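Local coordinates for protein L-talarate/Galactarate Dehydratase (Salmonella typhimurium, PDB 2PP0) that dehydrates L-talarate (L-altrarate) and galactarate to 5-keto-4-deoxy-D-glucarate and also epimerizes L-talarate to galactarate, using magnesium as cofactor, at residues 88-93 and 390-395; 185-190 and 215-220; 64-69 and 383-388. All coordinates share one frame; numbering follows the deposited sequence.

Contact 1 (88-93 and 390-395)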
# COMPACT_ATOMS: atom_id res chain seq x y z
N GLY B 88 19.94 20.51 9.76
CA GLY B 88 20.47 19.27 9.20
C GLY B 88 19.54 18.66 8.16
O GLY B 88 19.99 18.16 7.14
N ILE B 89 18.25 18.70 8.43
CA ILE B 89 17.27 18.17 7.49
C ILE B 89 17.41 18.92 6.16
O ILE B 89 17.55 18.31 5.10
CB ILE B 89 15.84 18.33 8.03
CG1 ILE B 89 15.65 17.46 9.27
CG2 ILE B 89 14.82 17.92 6.96
CD1 ILE B 89 14.34 17.69 9.98
N TYR B 90 17.40 20.25 6.23
CA TYR B 90 17.54 21.07 5.02
C TYR B 90 18.87 20.84 4.32
O TYR B 90 18.93 20.70 3.10
CB TYR B 90 17.42 22.56 5.36
CG TYR B 90 17.73 23.47 4.19
CD1 TYR B 90 16.79 23.70 3.19
CD2 TYR B 90 18.98 24.08 4.07
CE1 TYR B 90 17.08 24.53 2.10
CE2 TYR B 90 19.29 24.91 2.99
CZ TYR B 90 18.33 25.13 2.01
OH TYR B 90 18.61 25.95 0.94
N ALA B 91 19.96 20.80 5.10
CA ALA B 91 21.28 20.60 4.52
C ALA B 91 21.39 19.29 3.74
O ALA B 91 21.97 19.26 2.65
CB ALA B 91 22.36 20.64 5.63
N HIS B 92 20.84 18.21 4.28
CA HIS B 92 20.90 16.92 3.59
C HIS B 92 19.99 16.91 2.36
O HIS B 92 20.35 16.40 1.31
CB HIS B 92 20.51 15.78 4.52
CG HIS B 92 20.76 14.42 3.95
ND1 HIS B 92 22.02 13.98 3.61
CD2 HIS B 92 19.91 13.42 3.62
CE1 HIS B 92 21.94 12.77 3.09
NE2 HIS B 92 20.67 12.41 3.08
N ALA B 93 18.79 17.47 2.51
CA ALA B 93 17.84 17.53 1.39
C ALA B 93 18.54 18.27 0.24
O ALA B 93 18.49 17.85 -0.91
CB ALA B 93 16.59 18.28 1.81
N LEU B 390 16.51 30.17 4.20
CA LEU B 390 17.43 29.59 3.22
C LEU B 390 16.62 28.92 2.12
O LEU B 390 15.51 28.44 2.37
CB LEU B 390 18.33 28.54 3.89
CG LEU B 390 19.35 29.01 4.94
CD1 LEU B 390 19.99 27.80 5.62
CD2 LEU B 390 20.42 29.87 4.28
N THR B 391 17.17 28.88 0.92
CA THR B 391 16.49 28.23 -0.20
C THR B 391 17.52 27.89 -1.27
O THR B 391 18.60 28.47 -1.31
CB THR B 391 15.39 29.14 -0.81
OG1 THR B 391 14.66 28.40 -1.80
CG2 THR B 391 15.99 30.38 -1.45
N CYS B 392 17.19 26.91 -2.12
CA CYS B 392 18.06 26.50 -3.21
C CYS B 392 17.22 25.85 -4.29
O CYS B 392 16.13 25.34 -4.02
CB CYS B 392 19.14 25.53 -2.72
SG CYS B 392 18.54 24.00 -1.95
N GLU B 393 17.71 25.87 -5.53
CA GLU B 393 16.98 25.28 -6.64
C GLU B 393 17.85 24.42 -7.53
O GLU B 393 19.07 24.60 -7.60
CB GLU B 393 16.33 26.40 -7.47
CG GLU B 393 15.24 27.13 -6.71
CD GLU B 393 14.66 28.29 -7.50
OE1 GLU B 393 14.62 28.20 -8.74
OE2 GLU B 393 14.23 29.28 -6.87
N PHE B 394 17.21 23.46 -8.20
CA PHE B 394 17.89 22.53 -9.08
C PHE B 394 17.09 22.42 -10.37
O PHE B 394 15.86 22.47 -10.34
CB PHE B 394 17.98 21.16 -8.40
CG PHE B 394 18.59 21.20 -7.03
CD1 PHE B 394 19.95 20.99 -6.84
CD2 PHE B 394 17.80 21.50 -5.92
CE1 PHE B 394 20.52 21.07 -5.57
CE2 PHE B 394 18.36 21.59 -4.64
CZ PHE B 394 19.72 21.37 -4.47
N GLY B 395 17.78 22.27 -11.49
CA GLY B 395 17.09 22.14 -12.76
C GLY B 395 16.60 23.46 -13.31
O GLY B 395 17.16 24.52 -13.02

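Contact 2 (185-190 and 215-220)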
# COMPACT_ATOMS: atom_id res chain seq x y z
N ILE B 185 -13.35 27.96 24.11
CA ILE B 185 -13.09 28.46 22.76
C ILE B 185 -13.09 27.30 21.76
O ILE B 185 -13.73 27.38 20.70
CB ILE B 185 -11.73 29.18 22.69
CG1 ILE B 185 -11.74 30.40 23.60
CG2 ILE B 185 -11.43 29.58 21.25
CD1 ILE B 185 -10.45 31.22 23.56
N SER B 186 -12.37 26.24 22.10
CA SER B 186 -12.25 25.06 21.25
C SER B 186 -13.58 24.38 21.01
O SER B 186 -13.94 24.08 19.87
CB SER B 186 -11.28 24.07 21.89
OG SER B 186 -9.98 24.63 22.01
N ARG B 187 -14.32 24.14 22.09
CA ARG B 187 -15.61 23.48 21.98
C ARG B 187 -16.58 24.36 21.19
O ARG B 187 -17.44 23.86 20.47
CB ARG B 187 -16.14 23.19 23.37
CG ARG B 187 -17.08 22.00 23.42
CD ARG B 187 -17.32 21.56 24.84
NE ARG B 187 -18.26 20.45 24.90
CZ ARG B 187 -18.64 19.85 26.03
NH1 ARG B 187 -18.13 20.25 27.19
NH2 ARG B 187 -19.51 18.85 25.99
N GLU B 188 -16.42 25.68 21.33
CA GLU B 188 -17.27 26.63 20.63
C GLU B 188 -16.98 26.61 19.13
O GLU B 188 -17.85 26.88 18.32
CB GLU B 188 -17.04 28.05 21.17
CG GLU B 188 -18.27 28.67 21.83
CD GLU B 188 -18.54 28.13 23.22
OE1 GLU B 188 -18.56 26.89 23.39
OE2 GLU B 188 -18.75 28.95 24.16
N ASN B 189 -15.74 26.28 18.78
CA ASN B 189 -15.33 26.22 17.38
C ASN B 189 -15.56 24.85 16.76
O ASN B 189 -15.13 24.59 15.64
CB ASN B 189 -13.87 26.63 17.25
CG ASN B 189 -13.67 28.13 17.40
OD1 ASN B 189 -13.98 28.91 16.50
ND2 ASN B 189 -13.15 28.54 18.55
N GLY B 190 -16.24 23.97 17.49
CA GLY B 190 -16.55 22.65 16.98
C GLY B 190 -15.54 21.53 17.20
O GLY B 190 -15.57 20.54 16.48
N GLU B 215 -14.36 17.96 34.77
CA GLU B 215 -15.52 18.57 35.42
C GLU B 215 -16.19 19.57 34.47
O GLU B 215 -17.41 19.56 34.31
CB GLU B 215 -15.06 19.28 36.70
CG GLU B 215 -16.19 19.71 37.63
CD GLU B 215 -17.11 20.74 37.00
OE1 GLU B 215 -16.60 21.80 36.56
OE2 GLU B 215 -18.33 20.48 36.94
N ALA B 216 -15.39 20.41 33.83
CA ALA B 216 -15.90 21.41 32.91
C ALA B 216 -16.47 20.82 31.62
O ALA B 216 -17.45 21.32 31.08
CB ALA B 216 -14.81 22.42 32.57
N LEU B 217 -15.84 19.75 31.13
CA LEU B 217 -16.27 19.10 29.89
C LEU B 217 -17.51 18.24 30.02
O LEU B 217 -18.28 18.10 29.08
CB LEU B 217 -15.14 18.24 29.32
CG LEU B 217 -13.93 18.93 28.69
CD1 LEU B 217 -12.91 17.87 28.28
CD2 LEU B 217 -14.36 19.75 27.49
N GLY B 218 -17.70 17.65 31.20
CA GLY B 218 -18.83 16.77 31.39
C GLY B 218 -18.30 15.36 31.23
O GLY B 218 -17.19 15.17 30.73
N ASP B 219 -19.09 14.38 31.63
CA ASP B 219 -18.68 12.98 31.58
C ASP B 219 -18.52 12.32 30.20
O ASP B 219 -17.88 11.28 30.10
CB ASP B 219 -19.64 12.14 32.42
CG ASP B 219 -19.62 12.52 33.89
OD1 ASP B 219 -19.73 13.73 34.20
OD2 ASP B 219 -19.49 11.61 34.74
N GLU B 220 -19.08 12.91 29.16
CA GLU B 220 -19.02 12.30 27.83
C GLU B 220 -17.98 12.81 26.84
O GLU B 220 -17.46 12.04 26.03
CB GLU B 220 -20.40 12.38 27.17
CG GLU B 220 -21.49 11.60 27.90
CD GLU B 220 -21.32 10.10 27.75
OE1 GLU B 220 -21.40 9.60 26.60
OE2 GLU B 220 -21.10 9.42 28.77

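Contact 3 (64-69 and 383-388)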
# COMPACT_ATOMS: atom_id res chain seq x y z
N ILE B 64 10.61 22.79 3.24
CA ILE B 64 9.66 22.63 2.15
C ILE B 64 10.31 22.19 0.86
O ILE B 64 11.43 22.60 0.54
CB ILE B 64 8.94 23.97 1.87
CG1 ILE B 64 8.39 24.54 3.18
CG2 ILE B 64 7.80 23.78 0.87
CD1 ILE B 64 7.93 25.98 3.06
N ALA B 65 9.61 21.34 0.11
CA ALA B 65 10.10 20.88 -1.18
C ALA B 65 9.02 21.17 -2.21
O ALA B 65 7.83 20.95 -1.97
CB ALA B 65 10.40 19.39 -1.15
N GLU B 66 9.44 21.70 -3.36
CA GLU B 66 8.52 22.00 -4.45
C GLU B 66 9.14 21.33 -5.67
O GLU B 66 10.32 21.52 -5.95
CB GLU B 66 8.42 23.51 -4.66
CG GLU B 66 7.88 24.25 -3.45
CD GLU B 66 7.98 25.76 -3.59
OE1 GLU B 66 7.28 26.31 -4.47
OE2 GLU B 66 8.76 26.38 -2.84
N ILE B 67 8.34 20.52 -6.36
CA ILE B 67 8.81 19.78 -7.53
C ILE B 67 7.90 20.05 -8.72
O ILE B 67 6.68 20.08 -8.59
CB ILE B 67 8.79 18.24 -7.24
CG1 ILE B 67 9.61 17.93 -5.98
CG2 ILE B 67 9.35 17.48 -8.44
CD1 ILE B 67 9.56 16.44 -5.58
N ARG B 68 8.50 20.28 -9.89
CA ARG B 68 7.75 20.53 -11.11
C ARG B 68 8.21 19.57 -12.19
O ARG B 68 9.40 19.34 -12.36
CB ARG B 68 7.92 21.99 -11.56
CG ARG B 68 7.05 22.94 -10.76
CD ARG B 68 7.33 24.41 -11.02
NE ARG B 68 6.49 25.24 -10.16
CZ ARG B 68 5.17 25.39 -10.31
NH1 ARG B 68 4.54 24.79 -11.31
NH2 ARG B 68 4.49 26.13 -9.45
N SER B 69 7.25 19.00 -12.91
CA SER B 69 7.57 18.04 -13.97
C SER B 69 7.52 18.63 -15.37
O SER B 69 6.93 19.69 -15.60
CB SER B 69 6.60 16.86 -13.90
OG SER B 69 5.29 17.27 -14.26
N GLN B 383 3.33 34.51 3.49
CA GLN B 383 3.96 34.48 4.81
C GLN B 383 5.02 33.38 4.91
O GLN B 383 6.03 33.55 5.61
CB GLN B 383 2.90 34.27 5.89
CG GLN B 383 3.46 34.39 7.30
CD GLN B 383 4.06 35.76 7.56
OE1 GLN B 383 3.36 36.77 7.51
NE2 GLN B 383 5.36 35.81 7.85
N ALA B 384 4.79 32.26 4.23
CA ALA B 384 5.74 31.15 4.24
C ALA B 384 7.02 31.59 3.55
O ALA B 384 8.12 31.15 3.90
CB ALA B 384 5.14 29.94 3.52
N ARG B 385 6.89 32.48 2.57
CA ARG B 385 8.05 32.98 1.85
C ARG B 385 8.77 33.97 2.75
O ARG B 385 10.00 33.98 2.80
CB ARG B 385 7.62 33.67 0.55
CG ARG B 385 6.77 32.79 -0.37
CD ARG B 385 7.48 31.49 -0.74
NE ARG B 385 6.78 30.79 -1.81
CZ ARG B 385 7.18 29.63 -2.34
NH1 ARG B 385 8.28 29.03 -1.91
NH2 ARG B 385 6.47 29.09 -3.32
N ARG B 386 8.01 34.80 3.45
CA ARG B 386 8.57 35.78 4.36
C ARG B 386 9.39 35.09 5.44
O ARG B 386 10.41 35.60 5.89
CB ARG B 386 7.47 36.61 5.03
CG ARG B 386 7.09 37.92 4.34
CD ARG B 386 6.14 38.71 5.24
NE ARG B 386 6.65 38.80 6.61
CZ ARG B 386 5.94 39.24 7.65
NH1 ARG B 386 4.68 39.63 7.48
NH2 ARG B 386 6.49 39.28 8.87
N TRP B 387 8.93 33.92 5.87
CA TRP B 387 9.62 33.17 6.92
C TRP B 387 10.74 32.26 6.43
O TRP B 387 11.37 31.56 7.23
CB TRP B 387 8.62 32.34 7.72
CG TRP B 387 7.80 33.14 8.68
CD1 TRP B 387 8.16 34.31 9.29
CD2 TRP B 387 6.50 32.81 9.19
NE1 TRP B 387 7.18 34.72 10.16
CE2 TRP B 387 6.15 33.82 10.12
CE3 TRP B 387 5.61 31.75 8.96
CZ2 TRP B 387 4.93 33.80 10.81
CZ3 TRP B 387 4.40 31.74 9.66
CH2 TRP B 387 4.08 32.76 10.57
N THR B 388 10.99 32.26 5.13
CA THR B 388 12.05 31.43 4.58
C THR B 388 13.40 32.10 4.83
O THR B 388 13.59 33.27 4.50
CB THR B 388 11.86 31.22 3.06
OG1 THR B 388 10.67 30.46 2.83
CG2 THR B 388 13.05 30.49 2.46

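Contact 1 (88-93 and 390-395)
Tyr90 reaches across from helix 86-96 and lays its ring against Leu390, Thr391 and Cys392 of strand 388-395. This is helix-on-sheet packing in the N-terminal capping domain of an enolase-superfamily protein, with one twist: the strand is contributed by the far C-terminal end of the chain and forms one edge of the four-stranded antiparallel sheet. The helix segment runs nearly parallel to the strand, at 16°, with 10.2 Å between the axes, and it is the length of the tyrosine that bridges this gap. CG of Tyr90 stands opposite the backbone N (chi1 173°), which carries the ring straight out from the helix toward the strand.

Two parts of the tyrosine then find different partners. Leu390 meets the CE2 corner of the ring obliquely, its CB 3.9 Å from Tyr90 CE2, while its CD1 branch comes to 4.0 Å from that same CE2. The two side chains pass each other at a slant, so the leucine clasps one corner of the ring without stacking on it. The phenol end goes further and comes to rest against the backbone of the strand, where Tyr90 OH is 3.1 Å from Thr391 C. That hydroxyl makes no clear hydrogen bond to the N or O of Thr391. Thr391 itself points the other way and gives its OG1 to the carbonyl of Leu33 on the neighbouring strand 28-40, where Leu35 also touches Tyr90.

Beyond the threonine comes Cys392, with SG turned between its backbone N and carbonyl carbon (chi1 59°). This is a sulfur-aromatic contact of oblique geometry, 5.1 Å from SG to the Tyr90 ring centroid, and Cys392 SG lies 3.5 Å from Tyr90 OH.

Contact 2 (185-190 and 215-220)
Arg187 stretches out from the end of helix 176-188 and meets Leu217 at the last turn of helix 203-217. Its CG is roughly opposite the backbone N (chi1 -153°), and the rest of the chain is extended through to the guanidinium, so the arginine spans a gap of 9.1 Å between Arg187 CA and Leu217 CA.

What it finds there is a backbone carbonyl. Arg187 NH1 donates to Leu217 O at 2.9 Å, with a bent N-H...O angle of 144°. The oxygen lies near the edge of the guanidinium but is tilted somewhat from its plane, and the nitrogen approaches from the flank of the C=O. Leu217 is the final residue of its helix, and Gly218, with positive phi, turns the chain away just after it. An arginine here would be expected to suit the partial negative charge of that helix end.

The leucine side chain leaves its backbone alongside, but its tip turns in toward helix 176-188: Leu217 CD2 lies 3.8 Å from Arg187 NH1, and the side chain also packs on Val183 and Ile194. Phe221 also touches the arginine.

On the other side, helix 176-188 finishes in a Schellman motif: Gly190 N bonds to Arg187 O at 3.2 Å and Ile191 N to Ser186 O, with Gly190 as the positive-phi residue. Ser186 OG bonds Tyr12 OH of the second subunit. Two neighbouring helices ending side by side, with strand 194-197 linking them in sequence and packing beneath them, are the repeating beta/alpha architecture of the enolase-superfamily barrel domain.

Contact 3 (64-69 and 383-388)
Glu66 and Arg385 form a two-pronged salt bridge, joining strand 57-69 in the antiparallel sheet of the enolase-type capping domain to the short helix 382-386 near the C-terminus. The guanidinium meets the carboxylate end-on, each terminal nitrogen taking its own oxygen. Arg385 NH1 gives a bond of 2.8 Å to Glu66 OE2, and Arg385 NH2 one of 3.1 Å to Glu66 OE1. The second is almost straight, at 176°. Both oxygens are met on their syn sides and lie close to the guanidinium plane, yet the carboxylate is rotated so that the two planes stand 38° apart, and the nitrogens therefore sit out of the carboxylate plane.

The side chains arrive from opposite directions. Glu66 leaves the strand toward the helix and is extended beyond CG. Arg385 sets off to the side, and the bend at chi2 (-57°) brings its guanidinium round to the carboxylate. With two bonds fixing the guanidinium, its rotation is well determined. Lys32 of the adjacent strand 28-40 lies beside both partners, close to Arg385 NH1 and touching Glu66, so the carboxylate probably balances more than one positive charge.

Around this polar pair the packing is sparse. Leu380, in the loop before the helix, touches Ile64, Glu66 and Arg385 and bridges the two elements with hydrocarbon. Ile64 and Ala384 face each other more loosely, with Ile64 CD1 4.9 Å from Ala384 CB. Where the helix gives way to strand 388-395, Thr388 turns back on it, its OG1 donating a 2.9 Å hydrogen bond to Ala384 O.

Overall arrangement
Contacts 1 and 3 belong together: their centres are 11 Å apart, and helix 382-386 of contact 3 runs almost directly into strand 388-395 of contact 1. Both join the C-terminal end of the chain to the same capping-domain sheet, although they do so through different elements. Contact 2 lies in the barrel domain across the chain's centre from contact 1, its centre 43 Å from that of contact 1 and 37 Å from that of contact 3. The two capping-domain contacts are away from the annotated sites. Contact 2 comes nearer, since the Leu217 side chain is about 9 Å from that of the substrate-binding Lys195, on the barrel strand between its two helices.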